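Local coordinates for YycN protein (Bacillus subtilis, PDB 1ON0), which is probably an acetyltransferase of the GNAT family that forms homodimers, its substrate not being established, at residues K22-A25 with E26-K30; T33-P36 with E37-Q40. All coordinates share one frame; numbering follows the deposited sequence.

Contact 1 of 2, residues K22-A25 with E26-K30; sequences KHYA and EEKVK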
loop_
_atom_site.group_PDB
_atom_site.type_symbol
_atom_site.label_atom_id
_atom_site.label_comp_id
_atom_site.label_asym_id
_atom_site.label_seq_id
_atom_site.Cartn_x
_atom_site.Cartn_y
_atom_site.Cartn_z
ATOM N N LYS B 22 -1.260 25.086 12.726
ATOM C CA LYS B 22 -2.267 25.517 11.763
ATOM C C LYS B 22 -3.283 24.401 11.539
ATOM O O LYS B 22 -4.475 24.632 11.363
ATOM C CB LYS B 22 -1.589 25.884 10.442
ATOM C CG LYS B 22 -2.548 26.212 9.313
ATOM C CD LYS B 22 -1.804 26.363 7.995
ATOM C CE LYS B 22 -0.994 25.119 7.661
ATOM N NZ LYS B 22 -0.311 25.303 6.355
ATOM N N HIS B 23 -2.789 23.178 11.550
ATOM C CA HIS B 23 -3.638 22.018 11.349
ATOM C C HIS B 23 -4.587 21.786 12.533
ATOM O O HIS B 23 -5.765 21.464 12.351
ATOM C CB HIS B 23 -2.754 20.788 11.122
ATOM C CG HIS B 23 -3.523 19.548 10.824
ATOM N ND1 HIS B 23 -4.160 19.342 9.621
ATOM C CD2 HIS B 23 -3.828 18.483 11.600
ATOM C CE1 HIS B 23 -4.830 18.207 9.670
ATOM N NE2 HIS B 23 -4.646 17.666 10.863
ATOM N N TYR B 24 -4.063 21.940 13.744
ATOM C CA TYR B 24 -4.851 21.743 14.964
ATOM C C TYR B 24 -6.031 22.718 15.047
ATOM O O TYR B 24 -7.114 22.367 15.500
ATOM C CB TYR B 24 -3.961 21.927 16.195
ATOM C CG TYR B 24 -4.572 21.390 17.461
ATOM C CD1 TYR B 24 -4.826 20.025 17.604
ATOM C CD2 TYR B 24 -4.906 22.243 18.512
ATOM C CE1 TYR B 24 -5.394 19.519 18.762
ATOM C CE2 TYR B 24 -5.475 21.752 19.677
ATOM C CZ TYR B 24 -5.716 20.385 19.798
ATOM O OH TYR B 24 -6.267 19.882 20.957
ATOM N N ALA B 25 -5.799 23.953 14.616
ATOM C CA ALA B 25 -6.838 24.959 14.634
ATOM C C ALA B 25 -7.954 24.517 13.695
ATOM O O ALA B 25 -9.140 24.636 14.014
ATOM C CB ALA B 25 -6.278 26.300 14.195
ATOM N N GLU B 26 -7.570 23.993 12.538
ATOM C CA GLU B 26 -8.533 23.533 11.547
ATOM C C GLU B 26 -9.335 22.357 12.125
ATOM O O GLU B 26 -10.530 22.231 11.878
ATOM C CB GLU B 26 -7.768 23.137 10.277
ATOM C CG GLU B 26 -8.567 22.490 9.152
ATOM C CD GLU B 26 -7.647 21.882 8.083
ATOM O OE1 GLU B 26 -6.740 22.604 7.604
ATOM O OE2 GLU B 26 -7.832 20.691 7.726
ATOM N N GLU B 27 -8.677 21.517 12.914
ATOM C CA GLU B 27 -9.343 20.372 13.517
ATOM C C GLU B 27 -10.313 20.828 14.604
ATOM O O GLU B 27 -11.420 20.303 14.738
ATOM C CB GLU B 27 -8.320 19.418 14.130
ATOM C CG GLU B 27 -7.370 18.768 13.150
ATOM C CD GLU B 27 -7.986 17.593 12.422
ATOM O OE1 GLU B 27 -7.274 16.583 12.239
ATOM O OE2 GLU B 27 -9.170 17.675 12.033
ATOM N N LYS B 28 -9.894 21.801 15.391
ATOM C CA LYS B 28 -10.759 22.285 16.445
ATOM C C LYS B 28 -11.998 22.963 15.884
ATOM O O LYS B 28 -13.090 22.832 16.448
ATOM C CB LYS B 28 -9.979 23.217 17.361
ATOM C CG LYS B 28 -9.071 22.453 18.324
ATOM C CD LYS B 28 -9.933 21.708 19.326
ATOM C CE LYS B 28 -9.113 20.951 20.330
ATOM N NZ LYS B 28 -9.971 20.506 21.448
ATOM N N VAL B 29 -11.838 23.677 14.769
ATOM C CA VAL B 29 -12.982 24.341 14.140
ATOM C C VAL B 29 -13.914 23.296 13.553
ATOM O O VAL B 29 -15.130 23.400 13.696
ATOM C CB VAL B 29 -12.559 25.278 13.008
ATOM C CG1 VAL B 29 -13.795 25.778 12.271
ATOM C CG2 VAL B 29 -11.778 26.445 13.572
ATOM N N LYS B 30 -13.335 22.288 12.903
ATOM C CA LYS B 30 -14.126 21.226 12.309
ATOM C C LYS B 30 -14.958 20.534 13.376
ATOM O O LYS B 30 -16.143 20.266 13.186
ATOM C CB LYS B 30 -13.231 20.199 11.596
ATOM C CG LYS B 30 -12.548 20.717 10.341
ATOM C CD LYS B 30 -11.763 19.624 9.607
ATOM C CE LYS B 30 -12.664 18.559 9.017
ATOM N NZ LYS B 30 -11.855 17.437 8.460
#
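Tyr24 and Lys28 lie side by side on one flank of helix 10-31, one turn apart and pointing the same way. Tyr24 has CG anti to its backbone N (chi1 -165°), which swings the ring along the helix toward Lys28. The lysine chain rises beside the ring. Its CG sits over one face of the Tyr24 ring, offset toward the rim and 4.2 Å from the centroid, a CH-pi contact. Further out, Lys28 CE packs against the phenol end, 3.1 Å from Tyr24 OH. The ammonium group beyond it makes a cation-pi contact with Trp34. Tyr24 also meets Phe47 of helix 36-50 edge to face.

His23 and Glu27 pair in the same i to i+4 spacing. The imidazole and carboxylate planes are turned 68° apart. Glu27 bends at chi2 (-80°), which folds its carboxylate back toward the ring. His23 NE2 gives Glu27 OE1 a weak, strongly bent hydrogen bond of 3.2 Å.

Beneath these side chains run the helical bonds Glu27 N to His23 O, Lys28 N to Tyr24 O (2.8 Å) and Val29 N to Ala25 O. Val29 CG2 rests 3.2 Å from Ala25 O. Ala25 and Val29 both pack on Ala39 of helix 36-50, while Glu26 touches Thr135 of the second subunit.

Glu27 is buried, and its carboxylate is shared by two histidines, weakly by His23 through OE1 and by a hydrogen bond between OE2 and His132. Held at both oxygens, the carboxylate is limited in how it can rotate.

Contact 2 of 2, residues T33-P36 with E37-Q40; sequences TWLP and EDAQ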
loop_
_atom_site.group_PDB
_atom_site.type_symbol
_atom_site.label_atom_id
_atom_site.label_comp_id
_atom_site.label_asym_id
_atom_site.label_seq_id
_atom_site.Cartn_x
_atom_site.Cartn_y
_atom_site.Cartn_z
ATOM N N THR B 33 -15.350 22.859 18.188
ATOM C CA THR B 33 -14.816 23.288 19.477
ATOM C C THR B 33 -14.420 24.760 19.504
ATOM O O THR B 33 -14.830 25.498 20.407
ATOM C CB THR B 33 -13.598 22.421 19.883
ATOM O OG1 THR B 33 -13.974 21.039 19.832
ATOM C CG2 THR B 33 -13.143 22.760 21.302
ATOM N N TRP B 34 -13.625 25.192 18.530
ATOM C CA TRP B 34 -13.200 26.588 18.490
ATOM C C TRP B 34 -13.739 27.301 17.279
ATOM O O TRP B 34 -13.844 26.713 16.205
ATOM C CB TRP B 34 -11.678 26.722 18.463
ATOM C CG TRP B 34 -10.961 26.154 19.644
ATOM C CD1 TRP B 34 -11.466 25.936 20.897
ATOM C CD2 TRP B 34 -9.577 25.801 19.704
ATOM N NE1 TRP B 34 -10.478 25.476 21.734
ATOM C CE2 TRP B 34 -9.306 25.392 21.030
ATOM C CE3 TRP B 34 -8.534 25.808 18.768
ATOM C CZ2 TRP B 34 -8.035 24.983 21.439
ATOM C CZ3 TRP B 34 -7.270 25.399 19.176
ATOM C CH2 TRP B 34 -7.032 24.999 20.505
ATOM N N LEU B 35 -14.079 28.571 17.459
ATOM C CA LEU B 35 -14.588 29.399 16.369
ATOM C C LEU B 35 -13.413 29.756 15.472
ATOM O O LEU B 35 -12.303 29.970 15.955
ATOM C CB LEU B 35 -15.189 30.697 16.921
ATOM C CG LEU B 35 -16.257 30.552 18.010
ATOM C CD1 LEU B 35 -16.490 31.899 18.677
ATOM C CD2 LEU B 35 -17.541 30.024 17.385
ATOM N N PRO B 36 -13.639 29.817 14.160
ATOM C CA PRO B 36 -12.609 30.154 13.174
ATOM C C PRO B 36 -11.716 31.332 13.589
ATOM O O PRO B 36 -10.490 31.228 13.589
ATOM C CB PRO B 36 -13.430 30.465 11.930
ATOM C CG PRO B 36 -14.553 29.481 12.031
ATOM C CD PRO B 36 -14.931 29.536 13.510
ATOM N N GLU B 37 -12.346 32.449 13.940
ATOM C CA GLU B 37 -11.635 33.665 14.344
ATOM C C GLU B 37 -10.711 33.429 15.528
ATOM O O GLU B 37 -9.718 34.140 15.718
ATOM C CB GLU B 37 -12.633 34.767 14.714
ATOM C CG GLU B 37 -13.556 34.393 15.873
ATOM C CD GLU B 37 -14.958 34.033 15.416
ATOM O OE1 GLU B 37 -15.089 33.269 14.430
ATOM O OE2 GLU B 37 -15.928 34.503 16.054
ATOM N N ASP B 38 -11.051 32.430 16.328
ATOM C CA ASP B 38 -10.265 32.096 17.504
ATOM C C ASP B 38 -9.201 31.046 17.173
ATOM O O ASP B 38 -8.021 31.239 17.455
ATOM C CB ASP B 38 -11.193 31.580 18.620
ATOM C CG ASP B 38 -12.196 32.628 19.095
ATOM O OD1 ASP B 38 -13.125 32.262 19.849
ATOM O OD2 ASP B 38 -12.058 33.816 18.729
ATOM N N ALA B 39 -9.638 29.949 16.561
ATOM C CA ALA B 39 -8.789 28.813 16.181
ATOM C C ALA B 39 -7.276 29.028 16.146
ATOM O O ALA B 39 -6.542 28.456 16.953
ATOM C CB ALA B 39 -9.248 28.260 14.833
ATOM N N GLN B 40 -6.816 29.839 15.199
ATOM C CA GLN B 40 -5.391 30.121 15.024
ATOM C C GLN B 40 -4.659 30.518 16.298
ATOM O O GLN B 40 -3.637 29.925 16.642
ATOM C CB GLN B 40 -5.212 31.216 13.977
ATOM C CG GLN B 40 -5.524 30.779 12.563
ATOM C CD GLN B 40 -5.504 31.944 11.583
ATOM O OE1 GLN B 40 -6.492 32.676 11.440
ATOM N NE2 GLN B 40 -4.365 32.136 10.916
HETATM O O HOH W 1 -13.733 29.630 20.013
#
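Leu35 lies alongside both Glu37 and Asp38, all three side chains pointing the same way at the start of helix 36-50. Glu37 has CG between its backbone N and carbonyl carbon (chi1 60°), and the chain then bends at chi2. This turns the carboxylate back alongside the Leu35 side chain. Glu37 OE1 comes 3.6 Å from Leu35 CB, and OE2 approaches Leu35 CD1. Asp38 reaches the same leucine, its OD1 lying 3.6 Å from Leu35 CD1.

The polar link between Leu35 and Asp38 runs through a water. It accepts from Leu35 N at 2.8 Å and donates to Asp38 OD1 at 2.7 Å. Leu35 O takes two backbone bonds. Ala39 N approaches Leu35 O nearly in line with the carbonyl, at 2.7 Å. Asp38 N reaches Leu35 O from above the carbonyl plane, at 2.8 Å.

Trp34 has its six-membered ring beside the backbone of Ala39, Trp34 CE3 lying 3.8 Å from Ala39 O. The indole also packs on Leu42 and Val46.

Two carboxylates near the first turn of a helix would be favoured by its dipole. The Leu35 carbonyl, which accepts two N-H groups, and the bridging water tie the incoming loop to that turn.

In the fold
Contact 1 lies near the C-terminal end of helix 10-31, and contact 2 covers the following loop and the start of helix 36-50. Their centres are about 8 Å apart. At this end the helices touch through Val29 and Ala39, with Val29 CG2 3.4 Å from Ala39 CB. The same Val29 CG2 lies 3.4 Å from Trp34 O. Where the chain turns, Lys28 O and Trp34 N are 3.2 Å apart, a probable hydrogen bond. Lys28 therefore serves both contacts, by backbone and by side chain. Contact 1 also reaches a second subunit of the assembly, whereas contact 2 touches no other chain of it.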